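PDB 5XDC: thermophilic dibenzothiophene desulfurization enzyme C from Paenibacillus sp. A11-2, which probably oxidises dibenzothiophene to its 5-oxide and then its 5,5-dioxide, using reduced FMN and molecular oxygen. Local coordinates for residues L253-L258 / T386-V391; L57-E62 / R112-A117. One frame throughout, in Å; residues are numbered along the deposited sequence.

Contact 1 of 2, residues L253-L258 / T386-V391; sequences LIFTHL and TLHDPV. With IND (indole), chain J.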
# COMPACT_ATOMS: atom_id res chain seq x y z
N LEU B 253 16.15 10.53 15.82
CA LEU B 253 16.14 11.41 14.66
C LEU B 253 17.43 11.32 13.85
O LEU B 253 17.41 11.54 12.63
CB LEU B 253 15.87 12.86 15.07
CG LEU B 253 15.47 13.80 13.94
CD1 LEU B 253 14.17 13.40 13.31
CD2 LEU B 253 15.36 15.23 14.45
N ILE B 254 18.56 10.96 14.48
CA ILE B 254 19.76 10.60 13.72
C ILE B 254 19.44 9.43 12.78
O ILE B 254 19.75 9.47 11.59
CB ILE B 254 20.93 10.26 14.66
CG1 ILE B 254 21.43 11.53 15.35
CG2 ILE B 254 22.06 9.60 13.90
CD1 ILE B 254 22.40 11.26 16.51
N PHE B 255 18.83 8.37 13.32
CA PHE B 255 18.47 7.23 12.49
C PHE B 255 17.56 7.65 11.35
O PHE B 255 17.73 7.20 10.20
CB PHE B 255 17.79 6.16 13.34
CG PHE B 255 18.62 5.62 14.49
CD1 PHE B 255 19.99 5.75 14.49
CD2 PHE B 255 18.00 4.97 15.56
CE1 PHE B 255 20.75 5.24 15.55
CE2 PHE B 255 18.75 4.47 16.62
CZ PHE B 255 20.13 4.61 16.60
N THR B 256 16.58 8.51 11.65
CA THR B 256 15.66 8.99 10.63
C THR B 256 16.41 9.62 9.46
O THR B 256 16.08 9.38 8.30
CB THR B 256 14.70 10.01 11.25
OG1 THR B 256 13.93 9.38 12.28
CG2 THR B 256 13.73 10.57 10.22
N HIS B 257 17.43 10.42 9.75
CA HIS B 257 18.21 11.05 8.70
C HIS B 257 19.11 10.06 7.95
O HIS B 257 19.44 10.30 6.78
CB HIS B 257 19.00 12.21 9.30
CG HIS B 257 18.16 13.42 9.54
ND1 HIS B 257 17.37 13.57 10.66
CD2 HIS B 257 17.93 14.51 8.78
CE1 HIS B 257 16.71 14.71 10.59
NE2 HIS B 257 17.03 15.30 9.45
N LEU B 258 19.54 8.97 8.59
CA LEU B 258 20.19 7.90 7.83
C LEU B 258 19.24 7.36 6.77
O LEU B 258 19.63 7.18 5.61
CB LEU B 258 20.62 6.76 8.76
CG LEU B 258 21.67 7.07 9.83
CD1 LEU B 258 21.97 5.82 10.62
CD2 LEU B 258 22.94 7.62 9.17
N THR B 386 17.05 -0.29 9.70
CA THR B 386 15.68 0.01 10.11
C THR B 386 15.16 -0.98 11.16
O THR B 386 14.15 -0.70 11.81
CB THR B 386 14.71 0.00 8.91
OG1 THR B 386 14.87 -1.21 8.16
CG2 THR B 386 14.90 1.20 8.01
N LEU B 387 15.84 -2.13 11.33
CA LEU B 387 15.49 -3.13 12.32
C LEU B 387 16.06 -2.82 13.70
O LEU B 387 15.80 -3.59 14.64
CB LEU B 387 15.98 -4.50 11.87
CG LEU B 387 15.46 -4.94 10.50
CD1 LEU B 387 16.18 -6.18 10.03
CD2 LEU B 387 13.96 -5.20 10.56
N HIS B 388 16.81 -1.73 13.84
CA HIS B 388 17.42 -1.38 15.12
C HIS B 388 16.42 -1.53 16.27
O HIS B 388 16.73 -2.12 17.31
CB HIS B 388 17.96 0.05 15.05
CG HIS B 388 18.51 0.56 16.34
ND1 HIS B 388 17.71 1.11 17.32
CD2 HIS B 388 19.78 0.61 16.81
CE1 HIS B 388 18.47 1.48 18.34
NE2 HIS B 388 19.72 1.19 18.05
N ASP B 389 15.23 -0.97 16.10
CA ASP B 389 14.13 -1.18 17.01
C ASP B 389 12.86 -1.20 16.18
O ASP B 389 12.82 -0.58 15.11
CB ASP B 389 14.07 -0.10 18.11
CG ASP B 389 14.06 1.31 17.57
OD1 ASP B 389 15.16 1.88 17.31
OD2 ASP B 389 12.95 1.83 17.40
N PRO B 390 11.85 -1.94 16.60
CA PRO B 390 10.74 -2.26 15.68
C PRO B 390 9.86 -1.05 15.40
O PRO B 390 9.32 -0.42 16.31
CB PRO B 390 9.97 -3.37 16.40
CG PRO B 390 10.46 -3.37 17.80
CD PRO B 390 11.81 -2.73 17.83
N VAL B 391 9.69 -0.76 14.11
CA VAL B 391 8.85 0.38 13.73
C VAL B 391 7.42 0.15 14.19
O VAL B 391 6.69 1.11 14.46
CB VAL B 391 8.96 0.62 12.22
CG1 VAL B 391 8.24 -0.47 11.43
CG2 VAL B 391 8.44 1.99 11.89
N1 IND J . 23.63 -2.05 11.99
C2 IND J . 24.65 -1.44 12.57
C3 IND J . 24.26 -1.35 13.79
C4 IND J . 22.35 -1.89 15.30
C5 IND J . 21.08 -2.49 15.26
C6 IND J . 20.57 -3.00 14.05
C7 IND J . 21.32 -2.91 12.88
C8 IND J . 22.57 -2.33 12.91
C9 IND J . 23.09 -1.81 14.14
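In the indole-binding pocket of this acyl-CoA dehydrogenase-like monooxygenase, Phe-255 on helix 247-276 meets His-388 from the loop after helix 376-385 in an edge-to-face aromatic pair. The centroids are 4.5 Å apart and the planes make 55°. Both side chains point into the gap, with the Phe-255 edge over the His-388 face: CE2 of Phe-255 sits above the imidazole, offset toward the rim, 3.5 Å from His-388 CE1, while CZ lies 3.7 Å from His-388 NE2. The histidine has CG anti to its own backbone N (chi1 175°), which swings the ring out to meet the phenylalanine. The next residue helps set its rotation: His-388 ND1 donates to Asp-389 OD1 at 2.7 Å, close to the imidazole plane, and uses the anti lone pair of that oxygen. Asp-389 has further partners, a hydrogen bond from Gln-252 to OD1 and a salt bridge from Lys-345 to OD2, consistent with a second-shell role in positioning the histidine. The bound indole touches the histidine too, with C5 3.7 Å from His-388 CD2. Tyr-93 of helix 85-104 meets the Phe-255 ring and touches His-388; His-385, ending helix 376-385, meets both rings, while helix 331-363 supplies Lys-345.

Contact 2 of 2, residues L57-E62 / R112-A117; sequences LLISKE and RWYPQA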
# COMPACT_ATOMS: atom_id res chain seq x y z
N LEU B 57 31.30 19.51 15.42
CA LEU B 57 30.20 20.40 15.05
C LEU B 57 29.47 20.98 16.25
O LEU B 57 29.09 22.16 16.23
CB LEU B 57 29.19 19.66 14.14
CG LEU B 57 29.50 19.74 12.65
CD1 LEU B 57 28.72 18.69 11.85
CD2 LEU B 57 29.17 21.14 12.11
N LEU B 58 29.22 20.18 17.28
CA LEU B 58 28.39 20.61 18.40
C LEU B 58 29.19 21.12 19.59
O LEU B 58 28.58 21.57 20.57
CB LEU B 58 27.46 19.48 18.85
CG LEU B 58 26.37 19.06 17.86
CD1 LEU B 58 25.66 17.81 18.36
CD2 LEU B 58 25.37 20.18 17.62
N ILE B 59 30.51 21.03 19.56
CA ILE B 59 31.33 21.60 20.62
C ILE B 59 31.34 23.11 20.43
O ILE B 59 31.51 23.59 19.31
CB ILE B 59 32.75 21.01 20.60
CG1 ILE B 59 32.72 19.52 20.96
CG2 ILE B 59 33.69 21.75 21.57
CD1 ILE B 59 34.04 18.81 20.69
N SER B 60 31.15 23.85 21.52
CA SER B 60 31.11 25.31 21.43
C SER B 60 32.42 25.86 20.88
O SER B 60 33.49 25.27 21.02
CB SER B 60 30.86 25.91 22.80
OG SER B 60 32.00 25.70 23.62
N LYS B 61 32.34 27.04 20.27
CA LYS B 61 33.55 27.71 19.81
C LYS B 61 34.49 28.01 20.97
O LYS B 61 35.72 27.93 20.81
CB LYS B 61 33.20 28.99 19.05
CG LYS B 61 32.52 28.72 17.71
CD LYS B 61 32.25 30.01 16.95
CE LYS B 61 31.63 29.71 15.60
NZ LYS B 61 31.45 30.94 14.79
N GLU B 62 33.94 28.33 22.14
CA GLU B 62 34.76 28.60 23.32
C GLU B 62 35.67 27.42 23.64
O GLU B 62 36.80 27.62 24.12
CB GLU B 62 33.86 28.91 24.51
CG GLU B 62 34.55 29.03 25.87
CD GLU B 62 35.52 30.20 25.96
OE1 GLU B 62 35.26 31.23 25.31
OE2 GLU B 62 36.54 30.08 26.68
N ARG B 112 37.49 19.66 30.24
CA ARG B 112 38.66 18.87 29.89
C ARG B 112 38.48 18.10 28.59
O ARG B 112 39.33 18.17 27.70
CB ARG B 112 38.98 17.89 31.03
CG ARG B 112 39.42 18.58 32.31
CD ARG B 112 39.89 17.57 33.33
NE ARG B 112 38.79 16.76 33.86
CZ ARG B 112 38.04 17.09 34.90
NH1 ARG B 112 38.24 18.23 35.55
NH2 ARG B 112 37.07 16.27 35.29
N TRP B 113 37.35 17.40 28.46
CA TRP B 113 37.16 16.47 27.35
C TRP B 113 37.02 17.18 26.01
O TRP B 113 37.54 16.70 25.00
CB TRP B 113 35.92 15.61 27.61
CG TRP B 113 36.14 14.27 28.26
CD1 TRP B 113 37.24 13.47 28.15
CD2 TRP B 113 35.21 13.57 29.08
NE1 TRP B 113 37.05 12.31 28.88
CE2 TRP B 113 35.81 12.35 29.45
CE3 TRP B 113 33.92 13.85 29.54
CZ2 TRP B 113 35.17 11.43 30.27
CZ3 TRP B 113 33.30 12.94 30.35
CH2 TRP B 113 33.92 11.74 30.71
N TYR B 114 36.30 18.30 25.96
CA TYR B 114 35.97 18.82 24.64
C TYR B 114 37.18 19.43 23.96
O TYR B 114 37.39 19.21 22.76
CB TYR B 114 34.81 19.80 24.74
CG TYR B 114 33.47 19.16 25.06
CD1 TYR B 114 33.37 17.80 25.33
CD2 TYR B 114 32.31 19.91 25.09
CE1 TYR B 114 32.14 17.22 25.63
CE2 TYR B 114 31.09 19.34 25.39
CZ TYR B 114 31.02 17.99 25.65
OH TYR B 114 29.80 17.42 25.94
N PRO B 115 38.03 20.20 24.65
CA PRO B 115 39.26 20.65 23.98
C PRO B 115 40.13 19.49 23.55
O PRO B 115 40.79 19.55 22.51
CB PRO B 115 39.94 21.52 25.05
CG PRO B 115 38.83 22.01 25.87
CD PRO B 115 37.84 20.87 25.95
N GLN B 116 40.15 18.42 24.35
CA GLN B 116 40.91 17.23 23.99
C GLN B 116 40.34 16.60 22.73
O GLN B 116 41.09 16.22 21.83
CB GLN B 116 40.88 16.25 25.16
CG GLN B 116 41.91 15.18 25.07
CD GLN B 116 41.96 14.29 26.30
OE1 GLN B 116 41.12 14.38 27.20
NE2 GLN B 116 42.95 13.41 26.33
N ALA B 117 39.02 16.48 22.66
CA ALA B 117 38.36 15.91 21.49
C ALA B 117 38.66 16.71 20.23
O ALA B 117 38.79 16.14 19.14
CB ALA B 117 36.85 15.85 21.73
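Ile-59, in the loop between helices 43-52 and 70-83, packs on Tyr-114 and Ala-117, one turn apart on helix 107-119; this is plain apolar packing within the helical N-terminal domain of the acyl-CoA dehydrogenase fold. The two branches of the isoleucine divide the work. CG2, anti to the backbone N, goes to the root of the tyrosine, 3.9 Å from Tyr-114 CB. The other branch starts with CG1 beside the backbone N (chi1 -67°) and runs on extended through chi2 of 169°. Along the way CG1 lies 4.2 Å from Tyr-114 CG, and the methyl at its end comes up to the helix backbone, with Ile-59 CD1 4.0 Å from Tyr-114 O. Isoleucine and tyrosine thus lie obliquely across each other, and the contact falls on the base of the aromatic side chain. With CG anti to its carbonyl carbon (chi1 -71°), Tyr-114 sends its ring past the isoleucine toward helix 85-104, where Phe-98, which also touches Ile-59, meets the ring and Asp-102 is hydrogen-bonded to the phenol OH. The far end of the isoleucine also reaches the next turn: Ile-59 CD1 is 4.2 Å from Ala-117 CB.

Overall arrangement
Both contacts set a helix against a loop, and both are mostly buried, but they lie in different places. Contact 1 lies about 8 Å from the centre of the chain, in the C-terminal domain beside the indole; contact 2 lies about 20 Å out, in the N-terminal domain and away from the annotated sites. Their centres are 27 Å apart and they do not touch. Helices 70-83 and 85-104 border both, the latter giving Tyr-93 to contact 1 and Phe-98 to contact 2. The chemistry follows the location: aromatic rings with a histidine-carboxylate bond and a salt bridge at the pocket, against aliphatic packing at the periphery, where the one tyrosine hydroxyl turns elsewhere for its partner.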